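Local coordinates for protein wsv230 (Shrimp white spot syndrome virus, PDB 2GJ2) that is a nonstructural viral protein with a ferredoxin fold that binds metal ions, here cadmium, though its role in infection is not established, at residues D18-S21 / R22-E25. Residues are numbered along the deposited sequence; the frame is centred on the assembly and turned at random.
Sequences DDTS and RYEE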
ATOM      1  N   ASP A  18      10.454  -0.240 -20.469  1.00 49.33           N
ATOM      2  CA  ASP A  18      10.085  -1.042 -21.631  1.00 52.79           C
ATOM      3  C   ASP A  18      10.262  -2.559 -21.452  1.00 53.41           C
ATOM      4  O   ASP A  18       9.863  -3.347 -22.303  1.00 53.95           O
ATOM      5  CB  ASP A  18      10.899  -0.576 -22.830  1.00 58.01           C
ATOM      6  CG  ASP A  18      10.336  -1.073 -24.136  1.00 60.58           C
ATOM      7  OD1 ASP A  18       9.173  -0.724 -24.438  1.00 60.68           O
ATOM      8  OD2 ASP A  18      11.052  -1.806 -24.852  1.00 60.63           O
ATOM      9  N   ASP A  19      10.873  -2.945 -20.340  1.00 43.30           N
ATOM     10  CA  ASP A  19      11.118  -4.334 -19.997  1.00 44.06           C
ATOM     11  C   ASP A  19      10.868  -4.416 -18.493  1.00 44.30           C
ATOM     12  O   ASP A  19      11.775  -4.232 -17.681  1.00 41.45           O
ATOM     13  CB  ASP A  19      12.571  -4.717 -20.331  1.00 60.71           C
ATOM     14  CG  ASP A  19      12.920  -6.146 -19.905  1.00 62.09           C
ATOM     15  OD1 ASP A  19      12.050  -7.040 -20.007  1.00 62.96           O
ATOM     16  OD2 ASP A  19      14.069  -6.380 -19.473  1.00 61.95           O
ATOM     17  N   THR A  20       9.617  -4.685 -18.139  1.00 54.74           N
ATOM     18  CA  THR A  20       9.184  -4.751 -16.747  1.00 56.36           C
ATOM     19  C   THR A  20       9.122  -6.169 -16.219  1.00 57.79           C
ATOM     20  O   THR A  20       8.345  -6.454 -15.308  1.00 59.02           O
ATOM     21  CB  THR A  20       7.777  -4.153 -16.610  1.00 57.23           C
ATOM     22  OG1 THR A  20       6.813  -5.084 -17.119  1.00 57.81           O
ATOM     23  CG2 THR A  20       7.667  -2.873 -17.428  1.00 57.04           C
ATOM     24  N   SER A  21       9.943  -7.053 -16.772  1.00 55.40           N
ATOM     25  CA  SER A  21       9.923  -8.463 -16.374  1.00 57.15           C
ATOM     26  C   SER A  21      10.346  -8.794 -14.956  1.00 56.98           C
ATOM     27  O   SER A  21       9.726  -9.627 -14.312  1.00 56.69           O
ATOM     28  CB  SER A  21      10.765  -9.304 -17.348  1.00 76.07           C
ATOM     29  OG  SER A  21      10.123  -9.428 -18.604  1.00 77.74           O
ATOM     30  N   ARG A  22      11.405  -8.157 -14.477  1.00 50.64           N
ATOM     31  CA  ARG A  22      11.911  -8.425 -13.138  1.00 51.69           C
ATOM     32  C   ARG A  22      11.627  -7.281 -12.144  1.00 50.89           C
ATOM     33  O   ARG A  22      12.200  -7.258 -11.041  1.00 50.05           O
ATOM     34  CB  ARG A  22      13.420  -8.683 -13.225  1.00104.93           C
ATOM     35  CG  ARG A  22      14.057  -9.149 -11.926  1.00111.66           C
ATOM     36  CD  ARG A  22      15.577  -9.256 -12.029  1.00115.27           C
ATOM     37  NE  ARG A  22      16.167  -9.710 -10.771  1.00117.61           N
ATOM     38  CZ  ARG A  22      17.471  -9.810 -10.544  1.00119.06           C
ATOM     39  NH1 ARG A  22      18.341  -9.488 -11.490  1.00119.62           N
ATOM     40  NH2 ARG A  22      17.904 -10.235  -9.364  1.00119.65           N
ATOM     41  N   TYR A  23      10.748  -6.344 -12.516  1.00 46.46           N
ATOM     42  CA  TYR A  23      10.433  -5.204 -11.640  1.00 45.93           C
ATOM     43  C   TYR A  23       9.853  -5.702 -10.340  1.00 46.36           C
ATOM     44  O   TYR A  23      10.244  -5.256  -9.253  1.00 45.03           O
ATOM     45  CB  TYR A  23       9.412  -4.273 -12.285  1.00 50.13           C
ATOM     46  CG  TYR A  23       9.943  -3.247 -13.255  1.00 49.95           C
ATOM     47  CD1 TYR A  23      11.081  -3.493 -14.024  1.00 49.68           C
ATOM     48  CD2 TYR A  23       9.251  -2.060 -13.468  1.00 49.75           C
ATOM     49  CE1 TYR A  23      11.509  -2.586 -14.981  1.00 49.92           C
ATOM     50  CE2 TYR A  23       9.665  -1.149 -14.414  1.00 50.31           C
ATOM     51  CZ  TYR A  23      10.797  -1.413 -15.178  1.00 49.97           C
ATOM     52  OH  TYR A  23      11.198  -0.509 -16.143  1.00 47.76           O
ATOM     53  N   GLU A  24       8.910  -6.633 -10.449  1.00 56.56           N
ATOM     54  CA  GLU A  24       8.284  -7.177  -9.264  1.00 58.83           C
ATOM     55  C   GLU A  24       9.284  -7.830  -8.316  1.00 58.65           C
ATOM     56  O   GLU A  24       9.368  -7.429  -7.153  1.00 59.04           O
ATOM     57  CB  GLU A  24       7.195  -8.182  -9.615  1.00 67.60           C
ATOM     58  CG  GLU A  24       6.740  -8.929  -8.386  1.00 71.29           C
ATOM     59  CD  GLU A  24       5.507  -9.752  -8.606  1.00 73.61           C
ATOM     60  OE1 GLU A  24       5.423 -10.441  -9.653  1.00 74.65           O
ATOM     61  OE2 GLU A  24       4.631  -9.715  -7.717  1.00 73.93           O
ATOM     62  N   GLU A  25      10.052  -8.814  -8.784  1.00 57.13           N
ATOM     63  CA  GLU A  25      10.981  -9.443  -7.853  1.00 57.18           C
ATOM     64  C   GLU A  25      12.136  -8.567  -7.359  1.00 55.16           C
ATOM     65  O   GLU A  25      12.573  -8.728  -6.214  1.00 55.85           O
ATOM     66  CB  GLU A  25      11.499 -10.790  -8.385  1.00 89.97           C
ATOM     67  CG  GLU A  25      12.454 -10.770  -9.553  1.00 94.61           C
ATOM     68  CD  GLU A  25      13.352 -12.009  -9.567  1.00 97.80           C
ATOM     69  OE1 GLU A  25      14.336 -12.042  -8.789  1.00 99.53           O
ATOM     70  OE2 GLU A  25      13.072 -12.956 -10.339  1.00 98.53           O
TER
HETATM   71  O   HOH W   1      12.805  -5.847 -15.693  1.00 51.49           O
HETATM   72  O   HOH W   2       8.151  -7.499 -12.605  1.00 46.50           O
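Thr20 lies against the ring of Tyr23 in a local CH-pi contact, where the loop after strand 13-16 turns into helix 23-27. This is the first strand-to-helix connection of the four-stranded ferredoxin-like sheet, at the surface of the protein. The touching group is the backbone CA of Thr20, which stands 3.7 Å from the centroid of the Tyr23 ring. It sits over one face, 18° off the ring normal, and is displaced toward the CD1-CE1 side of the rim. The methyl of Thr20 extends the contact along the ring, with CG2 4.0 Å from CE2 of Tyr23. Its position anti to the carbonyl carbon keeps the methyl on the ring side, while the two side chains run at a slant to each other. Tyr23 has CG anti to its own carbonyl carbon (chi1 -83°), which swings the ring back from the helix start beneath the loop. The carbonyl O of Asp19 meets the ring obliquely, 3.2 Å from CE1. Beyond the ring, Tyr23 OH is hydrogen-bonded to Asp71, whose carboxylate also accepts the backbone N of Asp19. The loop and the tyrosine thus share one acceptor.

No direct hydrogen bond joins the two halves of the turn; one water bridges them clearly. It donates to Asp19 O at 2.8 Å and accepts from the N of Arg22, the N-cap residue. A second water donates to Thr20 O at 2.9 Å, but it lies improbably close to Glu24 N, so that link is doubtful. On the outer side, the extended Arg22 chain brings NE to a long salt bridge with Glu25 OE1, 3.6 Å away. The chemistry implies a turn held by the buried tyrosine packed under Thr20, by the shared tie of its hydroxyl and Asp19 N to Asp71, and by one secure water bridge from Asp19 O to Arg22 N.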